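Long-range contact in predicted acetamidase/formamidase (PDB 3TKK), which probably hydrolyses carbon-nitrogen bonds in linear amides such as acetamide or formamide, and binds zinc and calcium ions: residues G64-E69 / A178-G183. Numbering follows the deposited sequence.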
loop_
_atom_site.group_PDB
_atom_site.type_symbol
_atom_site.label_atom_id
_atom_site.label_comp_id
_atom_site.label_asym_id
_atom_site.label_seq_id
_atom_site.Cartn_x
_atom_site.Cartn_y
_atom_site.Cartn_z
ATOM N N GLY A 64 -2.395 24.882 17.307
ATOM C CA GLY A 64 -2.774 24.250 18.559
ATOM C C GLY A 64 -1.787 24.619 19.685
ATOM O O GLY A 64 -0.953 25.565 19.566
ATOM N N PRO A 65 -1.874 23.906 20.818
ATOM C CA PRO A 65 -2.733 22.744 20.997
ATOM C C PRO A 65 -4.113 23.110 21.519
ATOM O O PRO A 65 -4.338 24.189 22.075
ATOM C CB PRO A 65 -1.950 21.872 22.021
ATOM C CG PRO A 65 -0.962 22.837 22.683
ATOM C CD PRO A 65 -1.022 24.183 21.975
ATOM N N ILE A 66 -5.071 22.272 21.203
ATOM C CA ILE A 66 -6.425 22.428 21.698
ATOM C C ILE A 66 -6.661 21.484 22.900
ATOM O O ILE A 66 -6.473 20.265 22.801
ATOM C CB ILE A 66 -7.342 21.993 20.559
ATOM C CG1 ILE A 66 -7.062 22.891 19.328
ATOM C CG2 ILE A 66 -8.841 21.951 21.019
ATOM C CD1 ILE A 66 -7.608 22.203 17.920
ATOM N N PHE A 67 -7.034 22.058 24.031
ATOM C CA PHE A 67 -7.371 21.257 25.209
ATOM C C PHE A 67 -8.824 20.923 25.079
ATOM O O PHE A 67 -9.657 21.838 24.862
ATOM C CB PHE A 67 -7.097 22.101 26.456
ATOM C CG PHE A 67 -7.284 21.410 27.703
ATOM C CD1 PHE A 67 -6.164 20.925 28.447
ATOM C CD2 PHE A 67 -8.560 21.181 28.182
ATOM C CE1 PHE A 67 -6.335 20.297 29.670
ATOM C CE2 PHE A 67 -8.776 20.513 29.418
ATOM C CZ PHE A 67 -7.663 20.105 30.204
ATOM N N VAL A 68 -9.139 19.618 25.176
ATOM C CA VAL A 68 -10.477 19.172 24.994
ATOM C C VAL A 68 -10.958 18.721 26.353
ATOM O O VAL A 68 -10.486 17.752 26.863
ATOM C CB VAL A 68 -10.562 17.985 23.969
ATOM C CG1 VAL A 68 -12.000 17.437 23.930
ATOM C CG2 VAL A 68 -10.079 18.532 22.550
ATOM N N GLU A 69 -11.895 19.447 26.934
ATOM C CA GLU A 69 -12.421 19.095 28.264
ATOM C C GLU A 69 -12.968 17.680 28.342
ATOM O O GLU A 69 -13.776 17.355 27.526
ATOM C CB GLU A 69 -13.509 20.099 28.720
ATOM C CG GLU A 69 -12.791 21.340 29.286
ATOM C CD GLU A 69 -13.685 22.498 29.713
ATOM O OE1 GLU A 69 -14.927 22.394 29.771
ATOM O OE2 GLU A 69 -13.083 23.550 29.983
ATOM N N ALA A 178 -5.988 15.971 26.184
ATOM C CA ALA A 178 -5.415 15.395 24.971
ATOM C C ALA A 178 -4.384 16.333 24.330
ATOM O O ALA A 178 -3.426 15.844 23.837
ATOM C CB ALA A 178 -6.577 15.022 23.899
ATOM N N LEU A 179 -4.681 17.628 24.133
ATOM C CA LEU A 179 -3.758 18.576 23.427
ATOM C C LEU A 179 -3.589 18.245 21.933
ATOM O O LEU A 179 -2.527 17.758 21.439
ATOM C CB LEU A 179 -2.396 18.628 24.132
ATOM C CG LEU A 179 -2.479 19.129 25.631
ATOM C CD1 LEU A 179 -1.103 19.153 26.292
ATOM C CD2 LEU A 179 -3.089 20.574 25.959
ATOM N N LEU A 180 -4.611 18.594 21.196
ATOM C CA LEU A 180 -4.611 18.290 19.778
ATOM C C LEU A 180 -3.936 19.376 19.026
ATOM O O LEU A 180 -4.183 20.555 19.342
ATOM C CB LEU A 180 -6.018 18.141 19.340
ATOM C CG LEU A 180 -6.330 18.023 17.811
ATOM C CD1 LEU A 180 -5.918 16.568 17.248
ATOM C CD2 LEU A 180 -7.746 18.195 17.596
ATOM N N ALA A 181 -3.098 19.046 18.028
ATOM C CA ALA A 181 -2.552 20.110 17.115
ATOM C C ALA A 181 -2.446 19.472 15.694
ATOM O O ALA A 181 -2.395 18.218 15.552
ATOM C CB ALA A 181 -1.241 20.649 17.493
ATOM N N LEU A 182 -2.610 20.348 14.702
ATOM C CA LEU A 182 -2.593 19.912 13.248
ATOM C C LEU A 182 -1.867 20.889 12.321
ATOM O O LEU A 182 -1.808 22.106 12.539
ATOM C CB LEU A 182 -3.932 19.389 12.728
ATOM C CG LEU A 182 -5.027 20.558 12.673
ATOM C CD1 LEU A 182 -6.149 20.278 11.845
ATOM C CD2 LEU A 182 -5.589 20.612 14.033
ATOM N N GLY A 183 -1.315 20.395 11.261
ATOM C CA GLY A 183 -0.825 21.295 10.261
ATOM C C GLY A 183 -0.380 20.481 9.038
ATOM O O GLY A 183 -0.813 19.385 8.857
#
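I66 and L180 form an antiparallel hydrogen-bonded pair: I66 N donates to L180 O at 2.7 Å and L180 N to I66 O at 3.0 Å, while the N-to-C directions of 64-69 and 180-183 differ by 147°. I66 N lies in the plane of the L180 carbonyl; L180 N sits 22° off the plane of the I66 carbonyl. Each of these oxygens also receives a CA-H...O contact, L180 O from P65 CA at 3.1 Å and I66 O from L179 CA at 3.3 Å. The I66 and L180 side chains run alongside each other, pointing the same way, I66 CD1 reaching L180 CD2 at 4.0 Å. This is one short bridge in a mixed beta sheet, where strand 62-69 is also paired in parallel with 24-27; I66 packs on V26 of that adjacent strand, whereas L180 meets L77 and V209 of a separate nine-stranded sheet. L179 turns its side chain to the side of P65 and F67. With its CG anti to its own carbonyl carbon (chi1 -61°), L179 CD2 lies 4.0 Å from F67 CD1, at the ring edge and near the ring plane, and L179 CB meets P65 CB at 3.9 Å. G64, joined to P65 by a cis peptide bond, packs its CA on A181 CB at 4.1 Å.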